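Local coordinates for chitin deacetylase (Bombyx mori, PDB 5ZNT), which hydrolyses the N-acetamido groups of N-acetyl-D-glucosamine residues in chitin, yielding chitosan and acetate, as a zinc-dependent deacetylase of carbohydrate esterase family 4, at residues P6-S11 with C18-D23; I131-N136 with T374-Y379; F249-F254 with L285-E290; D255-Y258 with R262-L265; S342-S347 with G352-L357. All coordinates share one frame; numbering follows the deposited sequence.

Contact 1 of 5, residues P6-S11 with C18-D23; sequences PPCDSS and CFCSED
Beside the Cys8–Cys20 bridge the peptide nitrogens of Ser21 and Asp9 come near the sulfurs: Ser21 N lies 3.5 Å from Cys8 SG, and Asp9 N stands farther off, 4.0 Å from Cys20 SG. The flat group next to the bridge is the carboxylate of Asp9, which serves its own segment. Ser11 N meets its face, coming to Asp9 OD1 from above the carboxylate plane, 61° out of it, at 3.1 Å. This is an Asx turn in the residues just after Cys8. No hydrogen bond crosses between the segments; instead the sulfurs are covalently joined, Cys8 SG to Cys20 SG at 2.0 Å with chi3 of 74°. The two ends are reached differently. In Cys8 the sulfur lies opposite the backbone N, whereas in Cys20 it sits between N and the carbonyl carbon (chi1 68°). The bridge closes a loop without helix or strand, ahead of strand 38-45 in this chain, and a second disulfide, Cys13–Cys18, lies within that loop. Cys20 also packs against Cys13, which brings the two bridges close together. The backbones remain 5.7 Å apart at the CA atoms of Cys8 and Glu22.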
# COMPACT_ATOMS: atom_id res chain seq x y z
N PRO A 6 -4.01 -7.45 -24.74
CA PRO A 6 -3.27 -6.80 -25.81
C PRO A 6 -2.45 -5.64 -25.28
O PRO A 6 -2.66 -5.20 -24.14
CB PRO A 6 -4.39 -6.30 -26.75
CG PRO A 6 -5.53 -6.07 -25.85
CD PRO A 6 -5.45 -7.12 -24.77
N PRO A 7 -1.52 -5.12 -26.08
CA PRO A 7 -0.80 -3.91 -25.66
C PRO A 7 -1.78 -2.77 -25.48
O PRO A 7 -2.85 -2.74 -26.09
CB PRO A 7 0.16 -3.64 -26.82
CG PRO A 7 0.22 -4.92 -27.60
CD PRO A 7 -1.11 -5.57 -27.42
N CYS A 8 -1.40 -1.83 -24.62
CA CYS A 8 -2.21 -0.64 -24.37
C CYS A 8 -2.75 -0.06 -25.67
O CYS A 8 -2.00 0.17 -26.62
CB CYS A 8 -1.37 0.42 -23.65
SG CYS A 8 -2.24 1.99 -23.45
N ASP A 9 -4.06 0.16 -25.71
CA ASP A 9 -4.74 0.85 -26.81
C ASP A 9 -5.43 2.07 -26.21
O ASP A 9 -6.53 1.96 -25.65
CB ASP A 9 -5.73 -0.07 -27.50
CG ASP A 9 -6.44 0.60 -28.68
OD1 ASP A 9 -6.09 1.76 -29.01
OD2 ASP A 9 -7.35 -0.03 -29.25
N SER A 10 -4.80 3.24 -26.33
CA SER A 10 -5.33 4.46 -25.72
C SER A 10 -6.71 4.82 -26.24
O SER A 10 -7.35 5.72 -25.68
CB SER A 10 -4.37 5.63 -25.97
OG SER A 10 -3.01 5.23 -25.89
N SER A 11 -7.20 4.13 -27.27
CA SER A 11 -8.52 4.43 -27.82
C SER A 11 -9.62 3.71 -27.05
O SER A 11 -10.70 4.28 -26.84
CB SER A 11 -8.57 4.05 -29.31
OG SER A 11 -8.95 2.69 -29.50
N CYS A 18 -10.07 3.06 -16.90
CA CYS A 18 -8.92 2.41 -17.48
C CYS A 18 -7.85 3.46 -17.73
O CYS A 18 -8.14 4.55 -18.23
CB CYS A 18 -9.31 1.68 -18.78
SG CYS A 18 -8.02 0.65 -19.56
N PHE A 19 -6.61 3.12 -17.38
CA PHE A 19 -5.49 3.98 -17.71
C PHE A 19 -4.30 3.13 -18.10
O PHE A 19 -3.92 2.20 -17.37
CB PHE A 19 -5.12 4.92 -16.55
CG PHE A 19 -3.95 5.78 -16.88
CD1 PHE A 19 -4.04 6.74 -17.87
CD2 PHE A 19 -2.73 5.58 -16.25
CE1 PHE A 19 -2.96 7.52 -18.21
CE2 PHE A 19 -1.64 6.37 -16.58
CZ PHE A 19 -1.75 7.33 -17.56
N CYS A 20 -3.72 3.44 -19.25
CA CYS A 20 -2.51 2.79 -19.72
C CYS A 20 -1.77 3.75 -20.65
O CYS A 20 -2.36 4.67 -21.21
CB CYS A 20 -2.79 1.46 -20.44
SG CYS A 20 -3.66 1.59 -22.03
N SER A 21 -0.48 3.51 -20.78
CA SER A 21 0.33 4.10 -21.85
C SER A 21 1.27 3.01 -22.35
O SER A 21 1.39 1.94 -21.74
CB SER A 21 1.09 5.33 -21.37
OG SER A 21 2.18 4.97 -20.55
N GLU A 22 1.95 3.29 -23.46
CA GLU A 22 2.73 2.24 -24.10
C GLU A 22 3.87 1.76 -23.20
O GLU A 22 4.16 0.56 -23.14
CB GLU A 22 3.26 2.71 -25.46
CG GLU A 22 4.21 1.72 -26.13
CD GLU A 22 4.99 2.32 -27.30
OE1 GLU A 22 5.06 3.57 -27.39
OE2 GLU A 22 5.55 1.55 -28.11
N ASP A 23 4.51 2.68 -22.47
CA ASP A 23 5.57 2.30 -21.55
C ASP A 23 5.25 2.62 -20.08
O ASP A 23 6.14 2.49 -19.23
CB ASP A 23 6.89 2.96 -21.95
CG ASP A 23 6.83 4.47 -21.91
OD1 ASP A 23 5.78 5.04 -21.54
OD2 ASP A 23 7.84 5.10 -22.29

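Contact 2 of 5, residues I131-N136 with T374-Y379; sequences IEKFSN and TGDGHY. With NAG (2-acetamido-2-deoxy-beta-D-glucopyranose), chain D.
Lys133 and Thr374 approach to 7.2 Å between their CA atoms, where the last turn of helix 117-134 faces an irregular C-terminal segment. The helix ends in a Schellman motif: Asn136 has positive phi (51°), and two backbone bonds run back into the final turn. Opposite it, Asp376 N is bonded to Thr374 OG1, which makes 374-376 an ST turn. Lys133 spans the gap. With CG anti to the backbone N (chi1 177°) and the rest of the chain extended, its amine is carried out to this turn. There NZ donates to Thr374 O at 2.8 Å, tilted 23° from the carbonyl plane, and forms a salt bridge with Asp376 OD1 at 3.0 Å. A water bonded to both Lys133 NZ and Asp376 OD2 adds a second link between the charges. Thr374 O also lies at the edge of the Phe134 ring, near its plane, 3.3 Å from CZ, while Lys133 CG stands over the centre of one face. An alanine in place of Lys133 would remove the amine, and is likely to leave the Asp376 carboxylate without its cationic mate and the C-terminal turn less firmly tied to the helix. Phe134 is further packed by Pro364, Pro368 and Tyr85. Two residues beyond the helix, Asn136 ND2 is covalently bonded to NAG C1 at 1.4 Å.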
# COMPACT_ATOMS: atom_id res chain seq x y z
N ILE A 131 -11.10 -7.77 8.93
CA ILE A 131 -10.97 -6.34 9.20
C ILE A 131 -12.34 -5.68 9.32
O ILE A 131 -12.61 -4.93 10.27
CB ILE A 131 -10.16 -5.65 8.10
CG1 ILE A 131 -8.70 -6.14 8.13
CG2 ILE A 131 -10.22 -4.13 8.29
CD1 ILE A 131 -7.91 -5.69 6.89
N GLU A 132 -13.20 -5.92 8.32
CA GLU A 132 -14.51 -5.27 8.30
C GLU A 132 -15.31 -5.61 9.55
O GLU A 132 -15.96 -4.73 10.14
CB GLU A 132 -15.28 -5.67 7.03
CG GLU A 132 -14.68 -5.05 5.74
CD GLU A 132 -15.43 -5.46 4.46
OE1 GLU A 132 -16.28 -6.36 4.50
OE2 GLU A 132 -15.16 -4.89 3.38
N LYS A 133 -15.22 -6.87 10.00
CA LYS A 133 -15.91 -7.24 11.23
C LYS A 133 -15.24 -6.64 12.46
O LYS A 133 -15.86 -5.87 13.21
CB LYS A 133 -16.00 -8.76 11.39
CG LYS A 133 -16.66 -9.15 12.72
CD LYS A 133 -17.00 -10.65 12.77
CE LYS A 133 -17.52 -11.02 14.20
NZ LYS A 133 -17.89 -12.47 14.24
N PHE A 134 -13.98 -7.01 12.73
CA PHE A 134 -13.41 -6.67 14.04
C PHE A 134 -12.93 -5.24 14.15
O PHE A 134 -12.72 -4.78 15.28
CB PHE A 134 -12.31 -7.66 14.39
CG PHE A 134 -12.86 -9.02 14.61
CD1 PHE A 134 -13.57 -9.30 15.78
CD2 PHE A 134 -12.80 -9.97 13.60
CE1 PHE A 134 -14.15 -10.55 15.99
CE2 PHE A 134 -13.39 -11.23 13.78
CZ PHE A 134 -14.06 -11.52 14.99
N SER A 135 -12.79 -4.51 13.04
CA SER A 135 -12.57 -3.07 13.09
C SER A 135 -13.84 -2.29 12.76
O SER A 135 -13.80 -1.06 12.68
CB SER A 135 -11.45 -2.66 12.12
OG SER A 135 -10.21 -3.19 12.57
N ASN A 136 -14.95 -2.99 12.51
CA ASN A 136 -16.25 -2.36 12.25
C ASN A 136 -16.14 -1.30 11.15
O ASN A 136 -16.49 -0.13 11.31
CB ASN A 136 -16.84 -1.77 13.53
CG ASN A 136 -18.30 -1.36 13.36
OD1 ASN A 136 -18.98 -1.82 12.45
ND2 ASN A 136 -18.78 -0.49 14.24
N THR A 374 -14.76 -15.13 10.37
CA THR A 374 -15.56 -14.39 11.35
C THR A 374 -15.29 -14.85 12.77
O THR A 374 -15.69 -14.14 13.72
CB THR A 374 -17.07 -14.53 11.08
OG1 THR A 374 -17.45 -15.89 11.23
CG2 THR A 374 -17.41 -14.07 9.67
N GLY A 375 -14.62 -15.99 12.94
CA GLY A 375 -14.42 -16.59 14.24
C GLY A 375 -15.69 -17.11 14.89
O GLY A 375 -15.72 -17.32 16.10
N ASP A 376 -16.76 -17.33 14.11
CA ASP A 376 -18.04 -17.71 14.71
C ASP A 376 -18.14 -19.19 15.01
O ASP A 376 -19.06 -19.60 15.73
CB ASP A 376 -19.22 -17.31 13.81
CG ASP A 376 -19.48 -15.81 13.81
OD1 ASP A 376 -19.09 -15.12 14.77
OD2 ASP A 376 -20.09 -15.30 12.84
N GLY A 377 -17.25 -20.02 14.46
CA GLY A 377 -17.35 -21.44 14.72
C GLY A 377 -18.53 -22.17 14.09
O GLY A 377 -18.84 -23.30 14.50
N HIS A 378 -19.20 -21.56 13.10
CA HIS A 378 -20.35 -22.17 12.45
C HIS A 378 -19.92 -23.31 11.52
O HIS A 378 -18.77 -23.38 11.07
CB HIS A 378 -21.12 -21.13 11.61
CG HIS A 378 -21.74 -20.00 12.39
ND1 HIS A 378 -22.21 -20.13 13.68
CD2 HIS A 378 -22.01 -18.72 12.02
CE1 HIS A 378 -22.72 -18.97 14.09
NE2 HIS A 378 -22.60 -18.10 13.10
N TYR A 379 -20.87 -24.20 11.21
CA TYR A 379 -20.62 -25.25 10.23
C TYR A 379 -21.03 -24.81 8.83
O TYR A 379 -22.01 -24.09 8.62
CB TYR A 379 -21.35 -26.54 10.63
CG TYR A 379 -20.93 -26.95 12.04
CD1 TYR A 379 -19.65 -27.44 12.29
CD2 TYR A 379 -21.79 -26.77 13.14
CE1 TYR A 379 -19.24 -27.79 13.56
CE2 TYR A 379 -21.39 -27.12 14.43
CZ TYR A 379 -20.11 -27.61 14.63
OH TYR A 379 -19.72 -27.94 15.91
C1 NAG D . -20.14 -0.03 14.17
C2 NAG D . -20.93 -0.59 15.38
C3 NAG D . -22.26 0.13 15.58
C4 NAG D . -22.08 1.64 15.56
C5 NAG D . -21.39 2.03 14.26
C6 NAG D . -21.13 3.51 14.14
C7 NAG D . -20.77 -2.95 16.09
C8 NAG D . -21.10 -4.37 15.73
N2 NAG D . -21.15 -2.02 15.20
O3 NAG D . -22.84 -0.26 16.82
O4 NAG D . -23.34 2.30 15.65
O5 NAG D . -20.11 1.39 14.23
O6 NAG D . -20.60 4.05 15.35
O7 NAG D . -20.19 -2.65 17.13
O HOH W 1 -20.03 -12.81 12.61

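Contact 3 of 5, residues F249-F254 with L285-E290; sequences FLNHNF and LYWIDE
Trp287 of helix 278-294 is wedged against helix 243-258, Leu250 lying over one face of its indole and Asn251 and Phe254 meeting its edge. The two helices neighbour each other on the outer side of the parallel sheet in the beta/alpha barrel of a CE4 deacetylase. Their short segments approach to 10.9 Å, with N-to-C directions 41° apart. The CH-pi contact is nearly perpendicular: Leu250 CB sits 3.5 Å from the centroid of the five-membered ring, only 7° off its normal. Leu250 CD1 follows the same face back toward the root of the indole, 3.8 Å from Trp287 CG. At the rim, Trp287 NE1 donates a weak, bent bond to Asn251 OD1 at 3.0 Å. Farther along that rim, Phe254 CB reaches Trp287 CZ2 at 4.0 Å. The indole gets there because its CG lies anti to the backbone N (chi1 -180°), which sends the ring across to the other helix. A leucine in its place would probably open a gap beside Leu250 and Phe254 and deprive Asn251 OD1 of its indole N-H. Beneath this first shell, Ile40, Leu267 and Phe300 of the sheet also touch Trp287, and His295 meets the Phe254 ring edge-to-face. A polar second shell lies beside Asn251: one water donates to Asn251 OD1 at 2.8 Å and to Glu290 OE1 at 2.7 Å, and Glu290 OE1 is also hydrogen-bonded to Tyr247 OH.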
# COMPACT_ATOMS: atom_id res chain seq x y z
N PHE A 249 19.22 9.35 0.18
CA PHE A 249 18.45 8.39 -0.62
C PHE A 249 17.03 8.89 -0.86
O PHE A 249 16.52 8.83 -1.99
CB PHE A 249 18.48 7.05 0.12
CG PHE A 249 17.53 6.02 -0.39
CD1 PHE A 249 17.90 5.15 -1.39
CD2 PHE A 249 16.27 5.90 0.18
CE1 PHE A 249 17.04 4.17 -1.83
CE2 PHE A 249 15.38 4.92 -0.26
CZ PHE A 249 15.78 4.06 -1.27
N LEU A 250 16.38 9.45 0.17
CA LEU A 250 15.04 9.99 -0.02
C LEU A 250 15.05 11.19 -0.97
O LEU A 250 14.18 11.30 -1.83
CB LEU A 250 14.45 10.39 1.32
CG LEU A 250 14.12 9.23 2.26
CD1 LEU A 250 14.00 9.79 3.67
CD2 LEU A 250 12.83 8.51 1.84
N ASN A 251 16.02 12.10 -0.82
CA ASN A 251 16.10 13.24 -1.73
C ASN A 251 16.35 12.81 -3.16
O ASN A 251 15.70 13.32 -4.08
CB ASN A 251 17.19 14.20 -1.29
CG ASN A 251 16.72 15.15 -0.25
OD1 ASN A 251 15.51 15.38 -0.10
ND2 ASN A 251 17.65 15.72 0.49
N HIS A 252 17.29 11.87 -3.37
CA HIS A 252 17.62 11.45 -4.73
C HIS A 252 16.42 10.82 -5.42
O HIS A 252 16.14 11.12 -6.59
CB HIS A 252 18.80 10.46 -4.71
CG HIS A 252 19.06 9.81 -6.03
ND1 HIS A 252 19.24 10.52 -7.20
CD2 HIS A 252 19.15 8.50 -6.38
CE1 HIS A 252 19.44 9.68 -8.20
NE2 HIS A 252 19.37 8.45 -7.73
N ASN A 253 15.68 9.96 -4.72
CA ASN A 253 14.56 9.31 -5.38
C ASN A 253 13.36 10.24 -5.49
O ASN A 253 12.60 10.16 -6.47
CB ASN A 253 14.23 8.00 -4.67
CG ASN A 253 15.24 6.91 -5.01
OD1 ASN A 253 15.26 6.40 -6.13
ND2 ASN A 253 16.09 6.57 -4.06
N PHE A 254 13.17 11.13 -4.52
CA PHE A 254 12.18 12.19 -4.72
C PHE A 254 12.48 12.96 -6.02
O PHE A 254 11.59 13.15 -6.85
CB PHE A 254 12.17 13.13 -3.52
CG PHE A 254 11.24 14.32 -3.69
CD1 PHE A 254 9.92 14.24 -3.31
CD2 PHE A 254 11.71 15.50 -4.26
CE1 PHE A 254 9.06 15.31 -3.49
CE2 PHE A 254 10.85 16.59 -4.44
CZ PHE A 254 9.54 16.50 -4.05
N LEU A 285 11.68 11.63 9.44
CA LEU A 285 10.86 12.74 9.88
C LEU A 285 11.47 14.08 9.48
O LEU A 285 10.76 14.99 9.03
CB LEU A 285 10.66 12.66 11.39
CG LEU A 285 9.88 11.40 11.80
CD1 LEU A 285 9.60 11.38 13.28
CD2 LEU A 285 8.58 11.29 10.99
N TYR A 286 12.79 14.23 9.62
CA TYR A 286 13.46 15.43 9.14
C TYR A 286 13.13 15.67 7.67
O TYR A 286 12.75 16.78 7.27
CB TYR A 286 14.96 15.32 9.35
CG TYR A 286 15.71 16.57 8.98
CD1 TYR A 286 16.03 16.85 7.65
CD2 TYR A 286 16.11 17.48 9.95
CE1 TYR A 286 16.70 18.00 7.30
CE2 TYR A 286 16.80 18.64 9.61
CZ TYR A 286 17.08 18.89 8.28
OH TYR A 286 17.76 20.05 7.92
N TRP A 287 13.26 14.62 6.86
CA TRP A 287 12.97 14.71 5.43
C TRP A 287 11.52 15.12 5.18
O TRP A 287 11.25 16.03 4.39
CB TRP A 287 13.29 13.38 4.75
CG TRP A 287 13.02 13.40 3.29
CD1 TRP A 287 13.83 13.95 2.32
CD2 TRP A 287 11.87 12.86 2.61
NE1 TRP A 287 13.25 13.79 1.09
CE2 TRP A 287 12.05 13.12 1.24
CE3 TRP A 287 10.71 12.19 3.03
CZ2 TRP A 287 11.13 12.74 0.28
CZ3 TRP A 287 9.79 11.81 2.07
CH2 TRP A 287 10.00 12.09 0.71
N ILE A 288 10.57 14.41 5.81
CA ILE A 288 9.15 14.74 5.65
C ILE A 288 8.90 16.21 5.98
O ILE A 288 8.21 16.92 5.24
CB ILE A 288 8.28 13.84 6.55
CG1 ILE A 288 8.24 12.42 6.03
CG2 ILE A 288 6.87 14.39 6.61
CD1 ILE A 288 7.48 11.48 7.00
N ASP A 289 9.42 16.66 7.11
CA ASP A 289 9.15 18.03 7.53
C ASP A 289 9.80 19.03 6.58
O ASP A 289 9.21 20.06 6.24
CB ASP A 289 9.65 18.23 8.95
CG ASP A 289 8.82 17.49 9.97
OD1 ASP A 289 7.62 17.20 9.71
OD2 ASP A 289 9.35 17.22 11.06
N GLU A 290 10.99 18.71 6.09
CA GLU A 290 11.66 19.57 5.13
C GLU A 290 10.92 19.62 3.79
O GLU A 290 10.76 20.70 3.20
CB GLU A 290 13.10 19.10 4.94
CG GLU A 290 13.90 20.01 4.02
CD GLU A 290 15.33 19.58 3.92
OE1 GLU A 290 15.57 18.43 3.49
OE2 GLU A 290 16.22 20.38 4.28
O HOH W 2 14.65 17.71 1.11

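Contact 4 of 5, residues D255-Y258 with R262-L265; sequences DRHY and RAPL
Arg262 lays its guanidinium flat over the ring of Tyr258, the two side chains running side by side in the same direction. The planes differ by 9° and the centres are 4.0 Å apart, so this is an offset stack with cation-pi character. It is shifted toward one rim: Arg262 NH2 comes to 3.3 Å from Tyr258 CZ. A bend at chi2 (-133°) turns the arginine back over its partner, and the edge of the same group grips the helix end. Arg262 NE donates to Tyr258 O at 3.1 Å, almost straight, on a lone pair and in both the carbonyl and guanidinium planes. A water joins Tyr258 O to Arg262 NH2 as well, so this carbonyl is held by two donors. Beyond the pair, Arg262 NH1 is bonded to Val36 O, and Tyr258 OH to Asp297. The backbone closes the turn through Arg262 N, 2.9 Å from His257 O.

On the other flank, His257 ND1 donates to Ala263 O at 2.7 Å (166°). The bond lies in the imidazole plane but meets the carbonyl from above its own plane. Gln38 NE2 shares that oxygen. Leu265 CD1 covers one face of the imidazole, 3.9 Å from the centroid of the His257 ring. The whole forms a compact connection of the barrel, leading from the C-terminal end of helix 243-258 into strand 265-270, where Leu265 bonds by its backbone to Met39 and Thr41 of strand 38-45.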
# COMPACT_ATOMS: atom_id res chain seq x y z
N ASP A 255 13.73 13.39 -6.20
CA ASP A 255 14.08 14.18 -7.38
C ASP A 255 13.86 13.39 -8.66
O ASP A 255 13.40 13.95 -9.67
CB ASP A 255 15.52 14.67 -7.30
CG ASP A 255 15.73 15.71 -6.22
OD1 ASP A 255 14.76 16.37 -5.80
OD2 ASP A 255 16.89 15.85 -5.77
N ARG A 256 14.19 12.09 -8.65
CA ARG A 256 13.96 11.25 -9.82
C ARG A 256 12.50 11.34 -10.27
O ARG A 256 12.22 11.44 -11.47
CB ARG A 256 14.33 9.79 -9.52
CG ARG A 256 15.85 9.48 -9.50
CD ARG A 256 16.11 7.96 -9.43
NE ARG A 256 15.23 7.23 -10.34
CZ ARG A 256 14.21 6.46 -9.96
NH1 ARG A 256 13.95 6.29 -8.66
NH2 ARG A 256 13.45 5.88 -10.88
N HIS A 257 11.56 11.32 -9.33
CA HIS A 257 10.16 11.42 -9.70
C HIS A 257 9.78 12.87 -10.01
O HIS A 257 9.17 13.16 -11.04
CB HIS A 257 9.28 10.86 -8.59
CG HIS A 257 9.34 9.36 -8.47
ND1 HIS A 257 8.23 8.56 -8.63
CD2 HIS A 257 10.37 8.53 -8.21
CE1 HIS A 257 8.58 7.29 -8.49
NE2 HIS A 257 9.87 7.24 -8.22
N TYR A 258 10.13 13.79 -9.10
CA TYR A 258 9.66 15.16 -9.19
C TYR A 258 10.19 15.87 -10.43
O TYR A 258 9.48 16.69 -11.02
CB TYR A 258 10.08 15.92 -7.94
CG TYR A 258 9.59 17.34 -7.82
CD1 TYR A 258 8.29 17.61 -7.42
CD2 TYR A 258 10.44 18.41 -8.06
CE1 TYR A 258 7.83 18.90 -7.28
CE2 TYR A 258 10.00 19.73 -7.94
CZ TYR A 258 8.69 19.96 -7.55
OH TYR A 258 8.23 21.24 -7.40
N ARG A 262 6.76 12.94 -12.59
CA ARG A 262 6.01 13.04 -11.33
C ARG A 262 5.15 11.80 -11.06
O ARG A 262 4.05 11.90 -10.50
CB ARG A 262 5.14 14.30 -11.31
CG ARG A 262 5.98 15.55 -11.49
CD ARG A 262 5.63 16.60 -10.51
NE ARG A 262 6.60 17.68 -10.57
CZ ARG A 262 6.29 18.96 -10.43
NH1 ARG A 262 5.02 19.31 -10.22
NH2 ARG A 262 7.24 19.90 -10.51
N ALA A 263 5.64 10.63 -11.44
CA ALA A 263 4.95 9.41 -11.06
C ALA A 263 4.88 9.33 -9.53
O ALA A 263 5.84 9.71 -8.85
CB ALA A 263 5.68 8.18 -11.62
N PRO A 264 3.77 8.89 -8.97
CA PRO A 264 3.70 8.71 -7.51
C PRO A 264 4.92 7.96 -7.00
O PRO A 264 5.39 6.99 -7.60
CB PRO A 264 2.40 7.91 -7.31
CG PRO A 264 1.51 8.37 -8.48
CD PRO A 264 2.50 8.56 -9.65
N LEU A 265 5.49 8.48 -5.92
CA LEU A 265 6.67 7.89 -5.30
C LEU A 265 6.22 7.00 -4.14
O LEU A 265 5.59 7.48 -3.19
CB LEU A 265 7.60 8.98 -4.79
CG LEU A 265 8.75 8.58 -3.86
CD1 LEU A 265 9.79 7.76 -4.59
CD2 LEU A 265 9.37 9.83 -3.24
O HOH W 3 9.94 19.58 -11.56

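Contact 5 of 5, residues S342-S347 with G352-L357; sequences SCKLTS and GETINL
Cys343 and Leu357, and Leu345 and Ile355, form two hydrogen-bonded pairs of an antiparallel beta hairpin, with Lys344 and Asn356 as the non-hydrogen-bonded pair between them. This is the tight part. Each hydrogen-bonded pair exchanges two backbone bonds, as from Leu357 N to Cys343 O at 2.7 Å and from Ile355 N to Leu345 O at 2.8 Å. Asn356 CA adds a CA-H...O contact to Cys343 O at 3.1 Å. The short strand axes approach to 4.5 Å and run 151° apart. Cys343, Leu345, Ile355 and Leu357 share one face of the hairpin, where Leu345 CD1 lies 4.0 Å from Leu357 CB.

The face carrying Lys344 and Asn356 is polar, and solvent-facing at Lys344. Lys344 NZ donates to Asn356 OD1 at 3.2 Å, on a lone pair and in the carbonyl plane, although the modelled course of the lysine chain is doubtful. Thr346 and Thr354 meet beyond the pairs, Thr346 CG2 being 3.4 Å from Thr354 OG1.

The two strands, 341-345 and 355-359, form a sheet of their own, separate from the parallel sheet. Tyr367 packs on Leu345 and Ile355, the Cys343–Cys363 disulfide ties in the following loop, and Leu357 meets Phe134 at the end of helix 117-134.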
# COMPACT_ATOMS: atom_id res chain seq x y z
N SER A 342 -9.99 -7.47 25.16
CA SER A 342 -8.79 -8.24 24.88
C SER A 342 -9.18 -9.72 24.85
O SER A 342 -9.37 -10.34 25.89
CB SER A 342 -7.72 -7.98 25.93
OG SER A 342 -6.54 -8.71 25.61
N CYS A 343 -9.30 -10.29 23.65
CA CYS A 343 -9.81 -11.65 23.49
C CYS A 343 -8.66 -12.64 23.37
O CYS A 343 -7.85 -12.54 22.44
CB CYS A 343 -10.72 -11.72 22.25
SG CYS A 343 -11.96 -10.43 22.21
N LYS A 344 -8.58 -13.58 24.28
CA LYS A 344 -7.58 -14.63 24.25
C LYS A 344 -8.20 -15.81 23.49
O LYS A 344 -9.04 -16.42 23.98
CB LYS A 344 -7.08 -15.00 25.63
CG LYS A 344 -6.08 -16.14 25.57
CD LYS A 344 -5.27 -16.51 26.84
CE LYS A 344 -4.56 -15.36 27.50
NZ LYS A 344 -3.32 -14.91 26.85
N LEU A 345 -7.74 -16.11 22.29
CA LEU A 345 -8.46 -17.03 21.44
C LEU A 345 -7.56 -18.16 20.98
O LEU A 345 -6.34 -18.01 20.87
CB LEU A 345 -9.05 -16.28 20.23
CG LEU A 345 -9.96 -15.09 20.55
CD1 LEU A 345 -10.19 -14.23 19.27
CD2 LEU A 345 -11.29 -15.59 21.11
N THR A 346 -8.20 -19.29 20.71
CA THR A 346 -7.55 -20.44 20.11
C THR A 346 -8.36 -20.87 18.90
O THR A 346 -9.53 -20.51 18.73
CB THR A 346 -7.42 -21.60 21.11
OG1 THR A 346 -8.73 -22.03 21.56
CG2 THR A 346 -6.55 -21.18 22.33
N SER A 347 -7.75 -21.71 18.08
CA SER A 347 -8.42 -22.30 16.94
C SER A 347 -7.65 -23.53 16.55
O SER A 347 -6.42 -23.53 16.57
CB SER A 347 -8.47 -21.36 15.73
OG SER A 347 -8.83 -22.10 14.58
N GLY A 352 -2.15 -25.10 19.17
CA GLY A 352 -1.21 -24.83 20.26
C GLY A 352 -1.19 -23.39 20.73
O GLY A 352 -1.16 -23.13 21.94
N GLU A 353 -1.26 -22.46 19.80
CA GLU A 353 -1.13 -21.05 20.14
C GLU A 353 -2.40 -20.51 20.74
O GLU A 353 -3.51 -20.92 20.39
CB GLU A 353 -0.79 -20.24 18.90
CG GLU A 353 0.39 -20.77 18.13
CD GLU A 353 0.87 -19.73 17.15
OE1 GLU A 353 1.33 -18.65 17.62
OE2 GLU A 353 0.75 -20.00 15.94
N THR A 354 -2.23 -19.57 21.65
CA THR A 354 -3.28 -18.69 22.11
C THR A 354 -2.93 -17.29 21.63
O THR A 354 -1.81 -16.82 21.88
CB THR A 354 -3.38 -18.73 23.64
OG1 THR A 354 -3.93 -19.99 24.05
CG2 THR A 354 -4.25 -17.61 24.15
N ILE A 355 -3.85 -16.64 20.93
CA ILE A 355 -3.55 -15.34 20.32
C ILE A 355 -4.52 -14.31 20.85
O ILE A 355 -5.74 -14.54 20.85
CB ILE A 355 -3.56 -15.41 18.79
CG1 ILE A 355 -2.44 -16.35 18.35
CG2 ILE A 355 -3.30 -14.00 18.19
CD1 ILE A 355 -2.73 -17.16 17.17
N ASN A 356 -3.98 -13.21 21.37
CA ASN A 356 -4.79 -12.11 21.87
C ASN A 356 -5.24 -11.25 20.70
O ASN A 356 -4.42 -10.81 19.88
CB ASN A 356 -3.99 -11.24 22.85
CG ASN A 356 -3.75 -11.92 24.17
OD1 ASN A 356 -4.33 -12.98 24.46
ND2 ASN A 356 -2.89 -11.33 24.98
N LEU A 357 -6.54 -10.99 20.63
CA LEU A 357 -7.11 -10.15 19.60
C LEU A 357 -7.87 -9.04 20.31
O LEU A 357 -8.79 -9.33 21.08
CB LEU A 357 -8.03 -10.96 18.69
CG LEU A 357 -8.52 -10.25 17.42
CD1 LEU A 357 -8.79 -11.31 16.34
CD2 LEU A 357 -9.78 -9.45 17.70

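Overall arrangement
From the N terminus, contact 1 closes a short disulfide loop before strand 38-45, completed before any other contact begins. Contact 2 opens at the end of helix 117-134 and closes only near the C terminus, spanning 237 residues that hold contacts 3, 4 and 5. Contact 3 joins helices 243-258 and 278-294, and contact 4 lies between its halves, turning the first helix into strand 265-270; the two touch through Phe254 and Leu265. Contact 5, a local hairpin, follows in series and touches contact 2. Contact 3 thus ties two helices together and contact 4 links one to the sheet, while 2 and 5, on the opposite side of the chain's centre from 4, fasten the C-terminal part.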